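PDB 1QMJ: 16 kDa beta-galactoside-binding lectin from Gallus gallus, which binds beta-galactosides such as lactose as a homodimeric galectin and may take part in regulating differentiation. Local coordinates for residues 42-47 with 95-100; 46-49 with 54-57. All coordinates share one frame; numbering follows the deposited sequence.

Contact 1: 42-47 with 95-100; sequences LHFNPR and VKVKVP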
ATOM      1  N   LEU A  42     -13.424   9.529  -5.568  1.00 23.46           N
ATOM      2  CA  LEU A  42     -13.955   8.567  -6.531  1.00 22.95           C
ATOM      3  C   LEU A  42     -14.122   7.159  -5.946  1.00 22.63           C
ATOM      4  O   LEU A  42     -13.216   6.622  -5.286  1.00 18.67           O
ATOM      5  CB  LEU A  42     -13.018   8.454  -7.719  1.00 24.60           C
ATOM      6  CG  LEU A  42     -13.340   7.258  -8.604  1.00 24.94           C
ATOM      7  CD1 LEU A  42     -14.686   7.392  -9.318  1.00 24.25           C
ATOM      8  CD2 LEU A  42     -12.301   7.039  -9.701  1.00 25.33           C
ATOM      9  N   HIS A  43     -15.298   6.632  -6.239  1.00 22.50           N
ATOM     10  CA  HIS A  43     -15.717   5.289  -5.836  1.00 21.20           C
ATOM     11  C   HIS A  43     -15.956   4.448  -7.097  1.00 22.57           C
ATOM     12  O   HIS A  43     -17.094   4.328  -7.575  1.00 20.66           O
ATOM     13  CB  HIS A  43     -17.014   5.357  -5.018  1.00 20.80           C
ATOM     14  CG  HIS A  43     -17.546   3.973  -4.622  1.00 21.27           C
ATOM     15  ND1 HIS A  43     -18.797   3.518  -5.033  1.00 21.72           N
ATOM     16  CD2 HIS A  43     -17.010   2.972  -3.871  1.00 18.13           C
ATOM     17  CE1 HIS A  43     -18.977   2.304  -4.541  1.00 19.35           C
ATOM     18  NE2 HIS A  43     -17.920   1.965  -3.846  1.00 20.78           N
ATOM     19  N   PHE A  44     -14.857   3.900  -7.594  1.00 22.00           N
ATOM     20  CA  PHE A  44     -14.851   3.037  -8.794  1.00 20.34           C
ATOM     21  C   PHE A  44     -15.348   1.662  -8.380  1.00 20.34           C
ATOM     22  O   PHE A  44     -14.657   0.917  -7.671  1.00 20.49           O
ATOM     23  CB  PHE A  44     -13.435   2.943  -9.342  1.00 19.87           C
ATOM     24  CG  PHE A  44     -13.378   2.274 -10.705  1.00 21.89           C
ATOM     25  CD1 PHE A  44     -13.854   2.950 -11.831  1.00 21.20           C
ATOM     26  CD2 PHE A  44     -12.850   0.986 -10.823  1.00 19.87           C
ATOM     27  CE1 PHE A  44     -13.803   2.334 -13.085  1.00 17.62           C
ATOM     28  CE2 PHE A  44     -12.797   0.370 -12.077  1.00 21.40           C
ATOM     29  CZ  PHE A  44     -13.274   1.043 -13.208  1.00 19.64           C
ATOM     30  N   ASN A  45     -16.539   1.335  -8.834  1.00 19.91           N
ATOM     31  CA  ASN A  45     -17.168   0.084  -8.430  1.00 20.15           C
ATOM     32  C   ASN A  45     -17.687  -0.799  -9.583  1.00 21.02           C
ATOM     33  O   ASN A  45     -18.894  -0.835  -9.868  1.00 21.38           O
ATOM     34  CB  ASN A  45     -18.361   0.421  -7.549  1.00 19.21           C
ATOM     35  CG  ASN A  45     -19.045  -0.800  -6.974  1.00 18.82           C
ATOM     36  OD1 ASN A  45     -20.215  -0.725  -6.614  1.00 25.11           O
ATOM     37  ND2 ASN A  45     -18.378  -1.931  -6.866  1.00 17.62           N
ATOM     38  N   PRO A  46     -16.834  -1.541 -10.320  1.00 20.34           N
ATOM     39  CA  PRO A  46     -17.328  -2.460 -11.348  1.00 21.31           C
ATOM     40  C   PRO A  46     -18.195  -3.548 -10.679  1.00 23.70           C
ATOM     41  O   PRO A  46     -17.727  -4.205  -9.689  1.00 22.10           O
ATOM     42  CB  PRO A  46     -16.064  -3.037 -11.950  1.00 17.52           C
ATOM     43  CG  PRO A  46     -14.872  -2.421 -11.218  1.00 19.40           C
ATOM     44  CD  PRO A  46     -15.378  -1.476 -10.170  1.00 16.99           C
ATOM     45  N   ARG A  47     -19.409  -3.727 -11.207  1.00 24.71           N
ATOM     46  CA  ARG A  47     -20.385  -4.722 -10.676  1.00 23.70           C
ATOM     47  C   ARG A  47     -20.756  -5.781 -11.708  1.00 26.06           C
ATOM     48  O   ARG A  47     -21.317  -5.475 -12.766  1.00 26.87           O
ATOM     49  CB  ARG A  47     -21.689  -4.045 -10.285  1.00 24.90           C
ATOM     50  CG  ARG A  47     -21.500  -2.882  -9.340  1.00 24.75           C
ATOM     51  CD  ARG A  47     -22.819  -2.338  -8.829  1.00 28.48           C
ATOM     52  NE  ARG A  47     -22.653  -1.143  -8.019  1.00 30.75           N
ATOM     53  CZ  ARG A  47     -23.601  -0.646  -7.236  1.00 31.82           C
ATOM     54  NH1 ARG A  47     -24.799  -1.240  -7.152  1.00 34.54           N
ATOM     55  NH2 ARG A  47     -23.446   0.452  -6.491  1.00 32.38           N
ATOM     56  N   VAL A  95     -11.071  13.007 -12.652  1.00 33.82           N
ATOM     57  CA  VAL A  95     -10.345  11.795 -12.288  1.00 31.24           C
ATOM     58  C   VAL A  95     -10.436  10.831 -13.453  1.00 30.12           C
ATOM     59  O   VAL A  95     -11.513  10.633 -14.029  1.00 27.79           O
ATOM     60  CB  VAL A  95     -10.972  11.135 -11.052  1.00 32.54           C
ATOM     61  CG1 VAL A  95     -10.087  10.042 -10.445  1.00 31.31           C
ATOM     62  CG2 VAL A  95     -11.255  12.116  -9.918  1.00 29.80           C
ATOM     63  N   LYS A  96      -9.315  10.259 -13.778  1.00 30.90           N
ATOM     64  CA  LYS A  96      -9.228   9.300 -14.871  1.00 28.71           C
ATOM     65  C   LYS A  96      -8.811   7.944 -14.339  1.00 27.09           C
ATOM     66  O   LYS A  96      -7.938   7.841 -13.473  1.00 26.76           O
ATOM     67  CB  LYS A  96      -8.183   9.742 -15.894  1.00 31.89           C
ATOM     68  CG  LYS A  96      -8.602  10.941 -16.739  1.00 40.15           C
ATOM     69  CD  LYS A  96      -7.614  11.209 -17.876  1.00 49.32           C
ATOM     70  CE  LYS A  96      -8.043  12.337 -18.808  1.00 54.87           C
ATOM     71  NZ  LYS A  96      -7.196  12.437 -20.006  1.00 60.44           N
ATOM     72  N   VAL A  97      -9.449   6.945 -14.871  1.00 25.76           N
ATOM     73  CA  VAL A  97      -9.172   5.555 -14.522  1.00 26.01           C
ATOM     74  C   VAL A  97      -8.935   4.801 -15.813  1.00 26.42           C
ATOM     75  O   VAL A  97      -9.826   4.692 -16.662  1.00 28.61           O
ATOM     76  CB  VAL A  97     -10.357   4.942 -13.773  1.00 23.14           C
ATOM     77  CG1 VAL A  97     -10.093   3.504 -13.319  1.00 22.75           C
ATOM     78  CG2 VAL A  97     -10.731   5.714 -12.505  1.00 21.32           C
ATOM     79  N   LYS A  98      -7.737   4.286 -15.971  1.00 28.04           N
ATOM     80  CA  LYS A  98      -7.411   3.555 -17.193  1.00 28.92           C
ATOM     81  C   LYS A  98      -7.052   2.110 -16.944  1.00 28.36           C
ATOM     82  O   LYS A  98      -6.249   1.792 -16.053  1.00 26.34           O
ATOM     83  CB  LYS A  98      -6.210   4.151 -17.944  1.00 32.57           C
ATOM     84  CG  LYS A  98      -5.640   5.415 -17.318  1.00 41.36           C
ATOM     85  CD  LYS A  98      -5.499   6.561 -18.329  1.00 49.49           C
ATOM     86  CE  LYS A  98      -4.329   6.377 -19.303  1.00 53.88           C
ATOM     87  NZ  LYS A  98      -3.920   7.634 -19.951  1.00 56.91           N
ATOM     88  N   VAL A  99      -7.682   1.316 -17.761  1.00 27.98           N
ATOM     89  CA  VAL A  99      -7.488  -0.117 -17.810  1.00 31.62           C
ATOM     90  C   VAL A  99      -7.047  -0.439 -19.222  1.00 34.48           C
ATOM     91  O   VAL A  99      -7.104   0.443 -20.104  1.00 33.35           O
ATOM     92  CB  VAL A  99      -8.783  -0.866 -17.485  1.00 31.46           C
ATOM     93  CG1 VAL A  99      -9.231  -0.696 -16.034  1.00 30.60           C
ATOM     94  CG2 VAL A  99      -9.968  -0.416 -18.340  1.00 34.80           C
ATOM     95  N   PRO A 100      -6.418  -1.431 -19.529  1.00 39.33           N
ATOM     96  CA  PRO A 100      -5.920  -1.602 -20.902  1.00 43.76           C
ATOM     97  C   PRO A 100      -6.863  -1.293 -22.085  1.00 46.61           C
ATOM     98  O   PRO A 100      -6.415  -0.790 -23.117  1.00 49.66           O
ATOM     99  CB  PRO A 100      -5.431  -3.055 -20.910  1.00 43.01           C
ATOM    100  CG  PRO A 100      -6.299  -3.717 -19.860  1.00 41.93           C
ATOM    101  CD  PRO A 100      -6.306  -2.687 -18.765  1.00 40.15           C
TER
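Leu42 and Phe44 of strand 39-47 meet Val95 and Val97 of strand 94-98 across the inside of the galectin beta-sandwich. Val97 sits between the two partners and gives one methyl to each. Its CG1 lies over the face of the Phe44 ring, 4.0 Å from the ring centroid and 13° off the ring normal, a CH-pi contact. The nearest ring atom is CE1, 3.9 Å from Val97 CG1. The other methyl turns to Leu42: Val97 CG2 is 3.5 Å from Leu42 CD2, tighter than usual for two carbons. The same Leu42 CD2 also reaches Val95 CG1, at 3.8 Å. One leucine methyl thus touches both valines.

The torsions explain how Val97 is shared. CG1 points opposite the backbone N (chi1 -177°), while CG2 takes the place beside that N and faces the leucine. Phe44 CG is likewise swung away from its own N, and its ring presents a face to the valine.

The two strands belong to different sheets. The axes of segments 42-47 and 95-98 pass 9.7 Å apart at closest and run 25° from parallel, so only side chains bridge them. Behind the contact, backbone hydrogen bonds to Val33 and Val31 fix Leu42 and Phe44 in their sheet. Phe44 also packs on Val57, Cys59, Phe78 and the Phe104 ring, while Val97 rests on Ile86 of the neighbouring strand 83-90.

The predicted galactoside site is close by: the side chain of Phe44 comes within about 6 Å of that of Lys73. The contact itself carries no polar side-chain group. Dispersion and exclusion of water therefore probably account for most of the cohesion between the two sheets here.

Contact 2: 46-49 with 54-57; sequences PRFD and VNTV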
ATOM      1  N   PRO A  46     -16.834  -1.541 -10.320  1.00 20.34           N
ATOM      2  CA  PRO A  46     -17.328  -2.460 -11.348  1.00 21.31           C
ATOM      3  C   PRO A  46     -18.195  -3.548 -10.679  1.00 23.70           C
ATOM      4  O   PRO A  46     -17.727  -4.205  -9.689  1.00 22.10           O
ATOM      5  CB  PRO A  46     -16.064  -3.037 -11.950  1.00 17.52           C
ATOM      6  CG  PRO A  46     -14.872  -2.421 -11.218  1.00 19.40           C
ATOM      7  CD  PRO A  46     -15.378  -1.476 -10.170  1.00 16.99           C
ATOM      8  N   ARG A  47     -19.409  -3.727 -11.207  1.00 24.71           N
ATOM      9  CA  ARG A  47     -20.385  -4.722 -10.676  1.00 23.70           C
ATOM     10  C   ARG A  47     -20.756  -5.781 -11.708  1.00 26.06           C
ATOM     11  O   ARG A  47     -21.317  -5.475 -12.766  1.00 26.87           O
ATOM     12  CB  ARG A  47     -21.689  -4.045 -10.285  1.00 24.90           C
ATOM     13  CG  ARG A  47     -21.500  -2.882  -9.340  1.00 24.75           C
ATOM     14  CD  ARG A  47     -22.819  -2.338  -8.829  1.00 28.48           C
ATOM     15  NE  ARG A  47     -22.653  -1.143  -8.019  1.00 30.75           N
ATOM     16  CZ  ARG A  47     -23.601  -0.646  -7.236  1.00 31.82           C
ATOM     17  NH1 ARG A  47     -24.799  -1.240  -7.152  1.00 34.54           N
ATOM     18  NH2 ARG A  47     -23.446   0.452  -6.491  1.00 32.38           N
ATOM     19  N   PHE A  48     -20.444  -7.012 -11.376  1.00 27.65           N
ATOM     20  CA  PHE A  48     -20.754  -8.150 -12.249  1.00 29.18           C
ATOM     21  C   PHE A  48     -22.230  -8.499 -12.069  1.00 29.71           C
ATOM     22  O   PHE A  48     -22.992  -8.572 -13.040  1.00 29.75           O
ATOM     23  CB  PHE A  48     -19.859  -9.325 -11.881  1.00 28.94           C
ATOM     24  CG  PHE A  48     -18.409  -9.058 -12.274  1.00 24.97           C
ATOM     25  CD1 PHE A  48     -18.001  -9.252 -13.598  1.00 23.93           C
ATOM     26  CD2 PHE A  48     -17.495  -8.612 -11.314  1.00 25.52           C
ATOM     27  CE1 PHE A  48     -16.675  -8.997 -13.964  1.00 28.34           C
ATOM     28  CE2 PHE A  48     -16.169  -8.358 -11.679  1.00 27.21           C
ATOM     29  CZ  PHE A  48     -15.758  -8.550 -13.005  1.00 28.88           C
ATOM     30  N   ASP A  49     -22.571  -8.694 -10.825  1.00 29.66           N
ATOM     31  CA  ASP A  49     -23.935  -9.006 -10.392  1.00 32.24           C
ATOM     32  C   ASP A  49     -24.044  -8.634  -8.929  1.00 33.42           C
ATOM     33  O   ASP A  49     -23.906  -9.486  -8.042  1.00 32.99           O
ATOM     34  CB  ASP A  49     -24.240 -10.487 -10.584  1.00 34.79           C
ATOM     35  CG  ASP A  49     -25.744 -10.777 -10.609  1.00 35.65           C
ATOM     36  OD1 ASP A  49     -26.564  -9.978 -10.011  1.00 35.50           O
ATOM     37  OD2 ASP A  49     -26.193 -11.815 -11.229  1.00 36.91           O
ATOM     38  N   VAL A  54     -25.883  -5.724 -13.326  1.00 28.36           N
ATOM     39  CA  VAL A  54     -25.165  -6.781 -14.036  1.00 28.55           C
ATOM     40  C   VAL A  54     -24.178  -6.149 -15.016  1.00 28.74           C
ATOM     41  O   VAL A  54     -24.569  -5.381 -15.906  1.00 28.55           O
ATOM     42  CB  VAL A  54     -26.153  -7.667 -14.803  1.00 26.53           C
ATOM     43  CG1 VAL A  54     -25.461  -8.755 -15.630  1.00 23.70           C
ATOM     44  CG2 VAL A  54     -27.133  -8.405 -13.887  1.00 25.95           C
ATOM     45  N   ASN A  55     -22.925  -6.497 -14.801  1.00 27.25           N
ATOM     46  CA  ASN A  55     -21.796  -6.024 -15.619  1.00 28.54           C
ATOM     47  C   ASN A  55     -21.921  -4.525 -15.917  1.00 25.65           C
ATOM     48  O   ASN A  55     -22.095  -4.112 -17.075  1.00 23.43           O
ATOM     49  CB  ASN A  55     -21.767  -6.786 -16.941  1.00 32.21           C
ATOM     50  CG  ASN A  55     -21.589  -8.290 -16.742  1.00 38.48           C
ATOM     51  OD1 ASN A  55     -21.043  -8.712 -15.724  1.00 39.82           O
ATOM     52  ND2 ASN A  55     -22.020  -9.134 -17.660  1.00 41.52           N
ATOM     53  N   THR A  56     -21.825  -3.748 -14.853  1.00 24.41           N
ATOM     54  CA  THR A  56     -21.911  -2.282 -14.930  1.00 22.73           C
ATOM     55  C   THR A  56     -20.930  -1.627 -13.969  1.00 21.59           C
ATOM     56  O   THR A  56     -20.804  -2.031 -12.805  1.00 20.79           O
ATOM     57  CB  THR A  56     -23.312  -1.795 -14.543  1.00 22.57           C
ATOM     58  OG1 THR A  56     -24.291  -2.416 -15.356  1.00 24.74           O
ATOM     59  CG2 THR A  56     -23.477  -0.280 -14.700  1.00 22.90           C
ATOM     60  N   VAL A  57     -20.253  -0.627 -14.483  1.00 21.54           N
ATOM     61  CA  VAL A  57     -19.301   0.145 -13.692  1.00 19.78           C
ATOM     62  C   VAL A  57     -20.021   1.365 -13.146  1.00 22.80           C
ATOM     63  O   VAL A  57     -20.596   2.159 -13.902  1.00 23.30           O
ATOM     64  CB  VAL A  57     -18.115   0.611 -14.545  1.00 17.96           C
ATOM     65  CG1 VAL A  57     -17.218   1.617 -13.813  1.00 15.02           C
ATOM     66  CG2 VAL A  57     -17.188  -0.529 -14.972  1.00 14.42           C
TER
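Arg47 faces both Asn55 and Thr56, which makes a G1 beta bulge where the antiparallel strands 39-47 and 56-63 come to their shared end. Arg47 and Thr56 form a hydrogen-bonded pair. Arg47 N gives to Thr56 O at 2.7 Å, and Thr56 N returns a bond to Arg47 O at 2.8 Å.

Asn55 has the positive phi of the bulge (43°), and its N is hydrogen-bonded to Phe48 O at 2.7 Å. This donor stands 42° out of the Phe48 carbonyl plane. Asn55 N also lies 2.8 Å from Arg47 O, but at too poor an angle for a bond. Phe48 O is also approached by Val54 CA at 3.0 Å, a CA-H...O contact. Within 54-57, Thr56 OG1 donates to Val54 O at 3.0 Å, well above that carbonyl plane.

Arg47 CB and CG pass close to Thr56 O, and the extended chain then leads away from the strand pair. Its NH1 forms a salt bridge with Asp53, NH2 makes a long, weak ion pair with Glu70 of the predicted galactoside site, and NE has a weak hydrogen bond to Asn45 OD1.

The Phe48 ring meets Phe76 edge-to-face. Phe76 also lies against Pro46 and Val57, the non-hydrogen-bonded pair, in which Pro46 CB is 4.1 Å from Val57 CG2.

Overall arrangement
Both contacts use strand 39-47, but they hold it to different partners. Contact 1 is fully buried near the centre of the chain and ties the strand to the opposite sheet. Contact 2, about 12 Å away between centres, ties its end to a neighbour in the same sheet and is partly exposed. The chemistry follows the place: apolar side chains in the core, mainly backbone hydrogen bonds at the strand end. The two touch where Phe44 CE1 meets Val57 CG1 at 3.6 Å. Along the shared strand, Phe44 turns to the core, while the side chain of Arg47 leads to Glu70 of the predicted sugar site.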